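Local coordinates for acyl-CoA N-acyltransferases (NAT) superfamily protein (Arabidopsis thaliana, PDB 6TH0) that probably transfers the acetyl group of acetyl-CoA to the N-terminal methionine of transmembrane proteins and to protein lysines, as an NAA60-type N-alpha-acetyltransferase of the GNAT family, at residues Y133-A138 / R156-F161; E17-I22 / I64-A69; T93-L98 / N117-Y122. All coordinates share one frame; numbering follows the deposited sequence.

In the fold
All three contacts are built on one mixed sheet, which carries the bound acetyl-CoA. Contact 3 packs helix 111-123 on strand 93-102, the middle of the set; contact 2 adds its neighbour 63-73 and contact 1 its neighbour 129-137. Contact 1 lies nearest the reactive end of the cofactor, Ile137 N being hydrogen-bonded to the acetyl oxygen. Side chains of Phe66 (contact 2) and Ile97 (contact 3) are about 6 and 7 Å from the ligand. Contacts 1 and 3 have centres about 17 Å apart and meet where His135 ND1 lies 2.7 Å from Tyr96 OH. Contacts 2 and 3, their centres about 16 Å apart, meet along paired strands, Thr68 O lying 2.8 Å from Leu98 N.

Contact 1: residues Y133-A138 / R156-F161; sequences YLHVIA and RRLHGF. With ACO (acetyl coenzyme *a), chain C.
His135 and Phe161 stack face to face, with ring centroids 4.1 Å apart and planes inclined by 25°. Phe161 CZ sits over the centre of the imidazole, and its closest atom there is His135 ND1 at 3.4 Å. Seen from the phenyl ring, His135 CD2 is over the face but displaced toward the rim, so the overlap is uneven. The phenyl group gets there because Phe161 CG is anti to its backbone N (chi1 -170°), which carries the ring from the type II turn Leu158-Phe161 toward strand 129-137. A flat histidine suits this place: its face accepts an aromatic neighbour while both its nitrogens remain available for polar partners. Those partners are Tyr96 OH for ND1 and Glu78 for NE2, and together they fix the rotation of the imidazole.

Van der Waals contact continues with Leu158, whose CD2 methyl approaches His135 NE2 obliquely at 3.6 Å. Just past the end of the strand, Ala138 CB rests over one face of the Arg157 guanidinium, 3.7 Å from NH2; a small methyl fits against this flat group.

The polar link here is made by water. Arg157 NH2 donates to a water 3.2 Å away, lying in the guanidinium plane, and that water gives a weak bond to Ala138 O. Asp170 holds the same arginine by a salt bridge at NE.

Ile137 binds acetyl-CoA, so strand 129-137 lines the acetyl end of the GNAT cofactor pocket. Ile137 N donates to the acetyl oxygen O at 3.0 Å, with an angle of 162° at the hydrogen, while His135 O lies 3.3 Å from the acetyl methyl CH3. That backbone N-H would probably polarise the thioester carbonyl, beside a His135 ring held by two hydrogen bonds.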
# COMPACT_ATOMS: atom_id res chain seq x y z
N TYR A 133 -2.42 -2.25 -7.86
CA TYR A 133 -1.53 -1.27 -8.49
C TYR A 133 -1.19 -0.17 -7.50
O TYR A 133 -1.77 -0.08 -6.41
CB TYR A 133 -2.12 -0.70 -9.80
CG TYR A 133 -3.25 0.33 -9.72
CD1 TYR A 133 -4.53 -0.03 -9.29
CD2 TYR A 133 -3.04 1.64 -10.13
CE1 TYR A 133 -5.56 0.93 -9.22
CE2 TYR A 133 -4.06 2.59 -10.08
CZ TYR A 133 -5.32 2.23 -9.63
OH TYR A 133 -6.33 3.19 -9.60
N LEU A 134 -0.19 0.62 -7.85
CA LEU A 134 0.32 1.67 -6.99
C LEU A 134 1.29 2.52 -7.79
O LEU A 134 1.66 2.18 -8.92
CB LEU A 134 1.00 1.08 -5.75
CG LEU A 134 2.30 0.34 -6.11
CD1 LEU A 134 3.23 0.44 -4.94
CD2 LEU A 134 2.08 -1.13 -6.51
N HIS A 135 1.73 3.61 -7.17
CA HIS A 135 2.75 4.46 -7.73
C HIS A 135 3.91 4.52 -6.75
O HIS A 135 3.71 4.59 -5.53
CB HIS A 135 2.22 5.87 -8.01
CG HIS A 135 1.17 5.92 -9.07
ND1 HIS A 135 -0.17 5.77 -8.80
CD2 HIS A 135 1.27 6.12 -10.41
CE1 HIS A 135 -0.86 5.87 -9.93
NE2 HIS A 135 -0.01 6.08 -10.92
N VAL A 136 5.12 4.45 -7.29
CA VAL A 136 6.35 4.53 -6.52
C VAL A 136 7.10 5.79 -6.94
O VAL A 136 7.19 6.09 -8.13
CB VAL A 136 7.22 3.27 -6.77
CG1 VAL A 136 8.50 3.32 -5.99
CG2 VAL A 136 6.41 2.00 -6.45
N ILE A 137 7.64 6.51 -5.96
CA ILE A 137 8.49 7.64 -6.31
C ILE A 137 9.64 7.10 -7.15
O ILE A 137 10.27 6.10 -6.78
CB ILE A 137 9.00 8.33 -5.05
CG1 ILE A 137 7.85 9.00 -4.31
CG2 ILE A 137 10.10 9.31 -5.40
CD1 ILE A 137 8.25 9.57 -2.95
N ALA A 138 9.94 7.78 -8.26
CA ALA A 138 10.79 7.18 -9.29
C ALA A 138 12.25 7.04 -8.87
O ALA A 138 12.97 6.22 -9.44
CB ALA A 138 10.71 7.98 -10.58
N ARG A 156 4.94 2.38 -16.59
CA ARG A 156 5.27 3.64 -17.24
C ARG A 156 5.62 4.68 -16.19
O ARG A 156 5.31 4.52 -15.00
CB ARG A 156 4.11 4.12 -18.12
CG ARG A 156 2.77 4.27 -17.39
CD ARG A 156 1.64 4.19 -18.43
NE ARG A 156 0.34 4.06 -17.79
CZ ARG A 156 -0.73 3.54 -18.39
NH1 ARG A 156 -0.64 3.09 -19.63
NH2 ARG A 156 -1.88 3.46 -17.73
N ARG A 157 6.23 5.76 -16.65
CA ARG A 157 6.61 6.88 -15.80
C ARG A 157 5.60 8.01 -15.92
O ARG A 157 5.23 8.40 -17.03
CB ARG A 157 8.00 7.39 -16.19
CG ARG A 157 8.57 8.45 -15.26
CD ARG A 157 9.90 8.93 -15.78
NE ARG A 157 10.56 9.80 -14.81
CZ ARG A 157 11.52 9.40 -13.99
NH1 ARG A 157 12.06 10.26 -13.14
NH2 ARG A 157 11.95 8.14 -14.02
N LEU A 158 5.14 8.53 -14.77
CA LEU A 158 4.24 9.67 -14.72
C LEU A 158 5.02 10.89 -14.24
O LEU A 158 5.56 10.89 -13.13
CB LEU A 158 3.05 9.40 -13.79
CG LEU A 158 2.07 8.37 -14.34
CD1 LEU A 158 2.69 6.98 -14.40
CD2 LEU A 158 0.77 8.36 -13.55
N HIS A 159 5.03 11.95 -15.04
CA HIS A 159 5.83 13.12 -14.71
C HIS A 159 5.09 14.05 -13.75
O HIS A 159 3.89 14.29 -13.88
CB HIS A 159 6.19 13.86 -15.99
CG HIS A 159 6.95 13.00 -16.96
ND1 HIS A 159 8.31 12.82 -16.89
CD2 HIS A 159 6.53 12.24 -18.00
CE1 HIS A 159 8.70 12.00 -17.85
NE2 HIS A 159 7.64 11.64 -18.54
N GLY A 160 5.83 14.56 -12.76
CA GLY A 160 5.21 15.50 -11.83
C GLY A 160 4.12 14.91 -10.98
O GLY A 160 3.25 15.65 -10.52
N PHE A 161 4.13 13.60 -10.76
CA PHE A 161 3.05 12.94 -10.03
C PHE A 161 2.98 13.42 -8.59
O PHE A 161 1.89 13.66 -8.06
CB PHE A 161 3.25 11.43 -10.09
CG PHE A 161 2.07 10.64 -9.60
CD1 PHE A 161 0.97 10.44 -10.41
CD2 PHE A 161 2.08 10.08 -8.33
CE1 PHE A 161 -0.12 9.72 -9.95
CE2 PHE A 161 1.00 9.35 -7.87
CZ PHE A 161 -0.10 9.16 -8.68
N1A ACO C . 18.38 -10.89 5.47
C2A ACO C . 18.96 -9.87 4.74
N3A ACO C . 18.44 -9.00 3.87
C4A ACO C . 17.07 -9.19 3.70
C5A ACO C . 16.32 -10.20 4.38
C6A ACO C . 17.03 -11.04 5.27
N6A ACO C . 16.37 -12.02 5.95
N7A ACO C . 14.97 -10.16 4.02
C8A ACO C . 14.91 -9.14 3.14
N9A ACO C . 16.14 -8.53 2.91
C1B ACO C . 16.44 -7.42 2.01
C2B ACO C . 15.62 -7.45 0.64
O2B ACO C . 16.23 -8.30 -0.24
C3B ACO C . 15.92 -5.92 0.30
O3B ACO C . 17.22 -5.90 -0.05
P3B ACO C . 17.61 -4.61 -1.30
O7A ACO C . 17.48 -3.44 -0.35
O8A ACO C . 19.01 -4.97 -1.76
O9A ACO C . 16.45 -4.80 -2.25
C4B ACO C . 15.67 -5.22 1.68
O4B ACO C . 16.10 -6.18 2.70
C5B ACO C . 14.21 -4.78 1.84
O5B ACO C . 13.33 -5.84 1.63
P1A ACO C . 12.21 -5.85 2.85
O1A ACO C . 12.90 -6.08 4.15
O2A ACO C . 11.08 -6.73 2.40
O3A ACO C . 11.49 -4.33 3.00
P2A ACO C . 11.73 -3.57 4.38
O4A ACO C . 10.90 -4.13 5.48
O5A ACO C . 13.16 -3.19 4.64
O6A ACO C . 10.95 -2.04 4.13
CBP ACO C . 10.49 -0.15 2.71
CCP ACO C . 11.09 -1.62 2.81
CDP ACO C . 9.00 -0.26 2.93
CEP ACO C . 10.79 0.45 1.34
CAP ACO C . 11.17 0.64 3.85
OAP ACO C . 12.54 0.92 3.53
C9P ACO C . 10.52 1.99 4.16
O9P ACO C . 9.70 2.08 5.05
N8P ACO C . 10.95 3.10 3.47
C7P ACO C . 10.36 4.46 3.73
C6P ACO C . 8.92 4.51 3.31
C5P ACO C . 8.89 4.29 1.84
O5P ACO C . 9.72 4.72 1.05
N4P ACO C . 7.83 3.55 1.36
C3P ACO C . 7.82 3.33 -0.09
C2P ACO C . 6.42 3.20 -0.56
S1P ACO C . 6.47 2.95 -2.41
C ACO C . 6.41 4.69 -2.85
O ACO C . 7.36 5.29 -3.27
CH3 ACO C . 5.16 5.37 -2.62
O HOH W 1 13.98 7.96 -11.53

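Contact 2: residues E17-I22 / I64-A69; sequences ERLEQI and IGFVTA
Helix 16-26 lies over strand 63-73, its backbone nearest the strand at Leu19 and Phe66, whose CA atoms are 8.0 Å apart, and at Ile22 and Ile64, 8.6 Å apart. Phe66 is the side chain on which both Leu19 and Ile22 converge. The Phe66 and Ile22 side chains run past each other in opposite directions, and Ile22 CG2 approaches Phe66 CE2 obliquely, at 3.6 Å. Ile22 CG1 and CD1 are each 4.0 Å from the same Phe66 CE2, so both branches meet the ring around CE2 and CD2. Phe66 CB points at the helix, and CG stands between the backbone N and the carbonyl carbon (chi1 60°), which tips the ring to the Ile22 side. Leu19 touches lower down: its CD1 lies 4.1 Å from Phe66 CB, against the root of the side chain. All three residues are buried, with Leu19 against Phe66 CB and Ile22 against the CD2-CE2 part of the ring, so apolar branched chains suit the helix.

This is the helix-on-sheet packing of the GNAT fold, in which the central sheet carries acetyl-CoA; the side chain of Phe66 is about 6 Å from the cofactor and also meets the ring of His23. The strand is not regular at its start, since Ile64 and Gly65 both face Ala50 in a classic beta bulge.

Near the bulge, the NH2 of Arg18 meets Ile64 CG2 at 4.1 Å, the methyl lying at the guanidinium edge. The arginine is bent at chi2 (71°), and its NH1 donates to Gln21 OE1 at 2.8 Å, a bond in the amide's carbonyl plane but bent (133° at the hydrogen) and tilted from the guanidinium plane. NE hydrogen-bonds to Leu63 O, tying the guanidinium to the strand as well as to its own helix.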
# COMPACT_ATOMS: atom_id res chain seq x y z
N GLU A 17 -2.86 7.53 16.61
CA GLU A 17 -1.72 8.40 16.92
C GLU A 17 -0.43 7.87 16.32
O GLU A 17 0.30 8.59 15.64
CB GLU A 17 -1.57 8.56 18.43
CG GLU A 17 -0.63 9.69 18.84
CD GLU A 17 -0.30 9.66 20.32
OE1 GLU A 17 -1.13 9.15 21.11
OE2 GLU A 17 0.80 10.13 20.69
N ARG A 18 -0.14 6.59 16.56
CA ARG A 18 1.09 6.01 16.02
C ARG A 18 1.10 6.03 14.50
O ARG A 18 2.12 6.36 13.88
CB ARG A 18 1.27 4.58 16.55
CG ARG A 18 2.36 3.78 15.85
CD ARG A 18 3.75 4.30 16.21
NE ARG A 18 4.76 3.29 15.88
CZ ARG A 18 6.07 3.50 15.91
NH1 ARG A 18 6.54 4.69 16.27
NH2 ARG A 18 6.91 2.53 15.60
N LEU A 19 -0.03 5.70 13.88
CA LEU A 19 -0.11 5.69 12.42
C LEU A 19 0.19 7.05 11.84
O LEU A 19 0.95 7.17 10.87
CB LEU A 19 -1.50 5.22 11.97
CG LEU A 19 -1.67 4.90 10.48
CD1 LEU A 19 -0.84 3.71 10.00
CD2 LEU A 19 -3.16 4.75 10.13
N GLU A 20 -0.41 8.10 12.40
CA GLU A 20 -0.16 9.44 11.87
C GLU A 20 1.30 9.80 12.05
O GLU A 20 1.94 10.32 11.14
CB GLU A 20 -1.02 10.48 12.57
CG GLU A 20 -2.49 10.51 12.20
CD GLU A 20 -3.23 11.61 12.94
OE1 GLU A 20 -3.16 11.64 14.19
OE2 GLU A 20 -3.85 12.47 12.27
N GLN A 21 1.84 9.47 13.22
CA GLN A 21 3.21 9.86 13.55
C GLN A 21 4.22 9.18 12.63
O GLN A 21 5.13 9.84 12.10
CB GLN A 21 3.46 9.53 15.02
CG GLN A 21 4.89 9.57 15.49
CD GLN A 21 5.20 8.38 16.37
OE1 GLN A 21 5.71 7.36 15.89
NE2 GLN A 21 4.88 8.48 17.65
N ILE A 22 4.07 7.87 12.41
CA ILE A 22 5.01 7.14 11.56
C ILE A 22 4.91 7.62 10.11
O ILE A 22 5.92 7.71 9.41
CB ILE A 22 4.79 5.63 11.69
CG1 ILE A 22 6.01 4.88 11.12
CG2 ILE A 22 3.50 5.19 10.98
CD1 ILE A 22 6.06 3.41 11.50
N ILE A 64 4.94 -1.46 14.00
CA ILE A 64 6.25 -1.10 13.48
C ILE A 64 6.30 -1.19 11.95
O ILE A 64 7.35 -0.98 11.34
CB ILE A 64 7.35 -1.96 14.14
CG1 ILE A 64 7.00 -3.45 14.10
CG2 ILE A 64 7.53 -1.53 15.59
CD1 ILE A 64 7.17 -4.09 12.74
N GLY A 65 5.16 -1.45 11.33
CA GLY A 65 5.06 -1.45 9.88
C GLY A 65 3.60 -1.30 9.52
O GLY A 65 2.72 -1.56 10.35
N PHE A 66 3.34 -0.85 8.30
CA PHE A 66 1.96 -0.62 7.90
C PHE A 66 1.87 -0.71 6.38
O PHE A 66 2.86 -0.49 5.67
CB PHE A 66 1.48 0.76 8.37
CG PHE A 66 2.28 1.87 7.81
CD1 PHE A 66 1.99 2.40 6.57
CD2 PHE A 66 3.41 2.34 8.49
CE1 PHE A 66 2.77 3.41 6.02
CE2 PHE A 66 4.18 3.34 7.95
CZ PHE A 66 3.87 3.89 6.73
N VAL A 67 0.68 -1.04 5.88
CA VAL A 67 0.34 -0.84 4.48
C VAL A 67 -1.12 -0.42 4.42
O VAL A 67 -1.93 -0.93 5.20
CB VAL A 67 0.58 -2.11 3.64
CG1 VAL A 67 -0.33 -3.24 4.12
CG2 VAL A 67 0.37 -1.82 2.15
N THR A 68 -1.43 0.61 3.63
CA THR A 68 -2.80 1.06 3.42
C THR A 68 -3.17 0.96 1.94
O THR A 68 -2.32 1.13 1.06
CB THR A 68 -3.01 2.48 3.90
OG1 THR A 68 -2.16 3.36 3.15
CG2 THR A 68 -2.67 2.59 5.39
N ALA A 69 -4.45 0.67 1.67
CA ALA A 69 -4.90 0.47 0.30
C ALA A 69 -6.37 0.86 0.20
O ALA A 69 -7.13 0.77 1.16
CB ALA A 69 -4.70 -0.98 -0.17

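Contact 3: residues T93-L98 / N117-Y122; sequences TLVYIL and NEVVKY
Val119 is the helix residue that meets both touching strand residues, doing so through one methyl, CG1. That carbon lies 3.6 Å from Val95 CG1 and 3.9 Å from Ile97 CG1, with Ile97 CD1 a little farther off. The valine methyl therefore projects between two side chains of alternate strand residues, which point to the same side of the sheet. Val119 CG1 is anti to the backbone N (chi1 179°), which aims that branch at the strand. Val95 CG2 also reaches Tyr122 at 4.5 Å, near the plane of the phenol ring and beside its CD2 edge. Beta-branched residues suit the strand, where their side chains fit the extended backbone; on the helix, a short valine fits where the axes are 9.6 Å apart.

Those axes, of strand 93-98 and helix 117-122, run nearly antiparallel, at 169°. Val119 and Tyr122 are three residues apart, so a single turn of helix brings both onto the face over the sheet.

Farther out, Trp48 of strand 45-52 receives Val119, and its ring meets that of Tyr122 at about 65°. Strand 63-73 flanks Val95, through Ala69 and Ile71. Within the helix, exposed Lys121 forms a salt bridge from its NZ to Glu118 OE2 at 3.6 Å.

Strand 93-102, helix 111-123 and strand 129-137 make a beta-alpha-beta crossover, with the two strands parallel neighbours, and this unit supplies much of the acetyl-CoA site of the GNAT fold, through Leu100, Val102, Lys108, Arg109, Gly110, Ala112, Lys113 and Ile137.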
# COMPACT_ATOMS: atom_id res chain seq x y z
N THR A 93 -13.03 -4.67 -9.80
CA THR A 93 -12.32 -3.70 -8.99
C THR A 93 -10.81 -3.95 -9.02
O THR A 93 -10.33 -4.94 -9.56
CB THR A 93 -12.78 -3.76 -7.53
OG1 THR A 93 -12.69 -5.12 -7.07
CG2 THR A 93 -14.23 -3.22 -7.39
N LEU A 94 -10.11 -3.02 -8.41
CA LEU A 94 -8.67 -3.06 -8.23
C LEU A 94 -8.38 -2.60 -6.81
O LEU A 94 -9.16 -1.85 -6.23
CB LEU A 94 -7.96 -2.15 -9.22
CG LEU A 94 -8.00 -2.58 -10.68
CD1 LEU A 94 -7.65 -1.41 -11.58
CD2 LEU A 94 -7.04 -3.73 -10.88
N VAL A 95 -7.28 -3.11 -6.24
CA VAL A 95 -6.76 -2.61 -4.98
C VAL A 95 -5.58 -1.69 -5.29
O VAL A 95 -4.68 -2.07 -6.04
CB VAL A 95 -6.34 -3.76 -4.05
CG1 VAL A 95 -5.78 -3.21 -2.74
CG2 VAL A 95 -7.55 -4.66 -3.77
N TYR A 96 -5.62 -0.47 -4.74
CA TYR A 96 -4.57 0.53 -4.93
C TYR A 96 -3.81 0.72 -3.63
O TYR A 96 -4.36 1.23 -2.65
CB TYR A 96 -5.19 1.86 -5.39
CG TYR A 96 -4.19 2.96 -5.67
CD1 TYR A 96 -3.42 2.96 -6.83
CD2 TYR A 96 -4.02 4.02 -4.77
CE1 TYR A 96 -2.50 3.96 -7.09
CE2 TYR A 96 -3.10 5.02 -5.01
CZ TYR A 96 -2.34 5.00 -6.17
OH TYR A 96 -1.44 6.01 -6.40
N ILE A 97 -2.53 0.36 -3.61
CA ILE A 97 -1.74 0.60 -2.41
C ILE A 97 -1.43 2.08 -2.32
O ILE A 97 -0.91 2.68 -3.28
CB ILE A 97 -0.45 -0.24 -2.41
CG1 ILE A 97 -0.77 -1.72 -2.20
CG2 ILE A 97 0.52 0.30 -1.31
CD1 ILE A 97 0.38 -2.64 -2.54
N LEU A 98 -1.77 2.68 -1.18
CA LEU A 98 -1.57 4.09 -0.90
C LEU A 98 -0.22 4.31 -0.21
O LEU A 98 0.62 5.07 -0.69
CB LEU A 98 -2.68 4.61 -0.01
CG LEU A 98 -4.10 4.59 -0.60
CD1 LEU A 98 -5.12 4.57 0.51
CD2 LEU A 98 -4.28 5.85 -1.42
N ASN A 117 2.37 -8.76 0.47
CA ASN A 117 1.75 -10.07 0.30
C ASN A 117 0.33 -10.08 0.85
O ASN A 117 -0.59 -10.65 0.25
CB ASN A 117 2.62 -11.13 0.97
CG ASN A 117 2.14 -12.53 0.70
OD1 ASN A 117 1.79 -12.86 -0.42
ND2 ASN A 117 2.11 -13.36 1.74
N GLU A 118 0.12 -9.45 2.01
CA GLU A 118 -1.22 -9.36 2.58
C GLU A 118 -2.18 -8.67 1.62
O GLU A 118 -3.33 -9.11 1.48
CB GLU A 118 -1.18 -8.60 3.91
CG GLU A 118 -0.40 -9.31 5.01
CD GLU A 118 -1.04 -10.62 5.41
OE1 GLU A 118 -2.26 -10.76 5.24
OE2 GLU A 118 -0.31 -11.53 5.87
N VAL A 119 -1.73 -7.62 0.95
CA VAL A 119 -2.61 -6.91 0.03
C VAL A 119 -2.95 -7.77 -1.18
O VAL A 119 -4.10 -7.83 -1.62
CB VAL A 119 -1.97 -5.58 -0.40
CG1 VAL A 119 -2.88 -4.85 -1.37
CG2 VAL A 119 -1.66 -4.69 0.83
N VAL A 120 -1.95 -8.47 -1.73
CA VAL A 120 -2.19 -9.34 -2.88
C VAL A 120 -3.11 -10.49 -2.49
O VAL A 120 -4.04 -10.84 -3.22
CB VAL A 120 -0.85 -9.85 -3.44
CG1 VAL A 120 -1.09 -10.86 -4.58
CG2 VAL A 120 0.02 -8.69 -3.88
N LYS A 121 -2.85 -11.10 -1.33
CA LYS A 121 -3.71 -12.18 -0.85
C LYS A 121 -5.13 -11.68 -0.62
O LYS A 121 -6.10 -12.41 -0.86
CB LYS A 121 -3.10 -12.76 0.42
CG LYS A 121 -2.04 -13.82 0.14
CD LYS A 121 -1.23 -14.24 1.37
CE LYS A 121 -2.06 -14.51 2.61
NZ LYS A 121 -1.19 -14.33 3.82
N TYR A 122 -5.28 -10.44 -0.16
CA TYR A 122 -6.61 -9.86 0.01
C TYR A 122 -7.30 -9.69 -1.34
O TYR A 122 -8.45 -10.09 -1.51
CB TYR A 122 -6.52 -8.52 0.74
CG TYR A 122 -7.87 -7.85 0.90
CD1 TYR A 122 -8.75 -8.27 1.89
CD2 TYR A 122 -8.27 -6.81 0.06
CE1 TYR A 122 -9.99 -7.68 2.04
CE2 TYR A 122 -9.52 -6.21 0.21
CZ TYR A 122 -10.37 -6.65 1.20
OH TYR A 122 -11.60 -6.07 1.37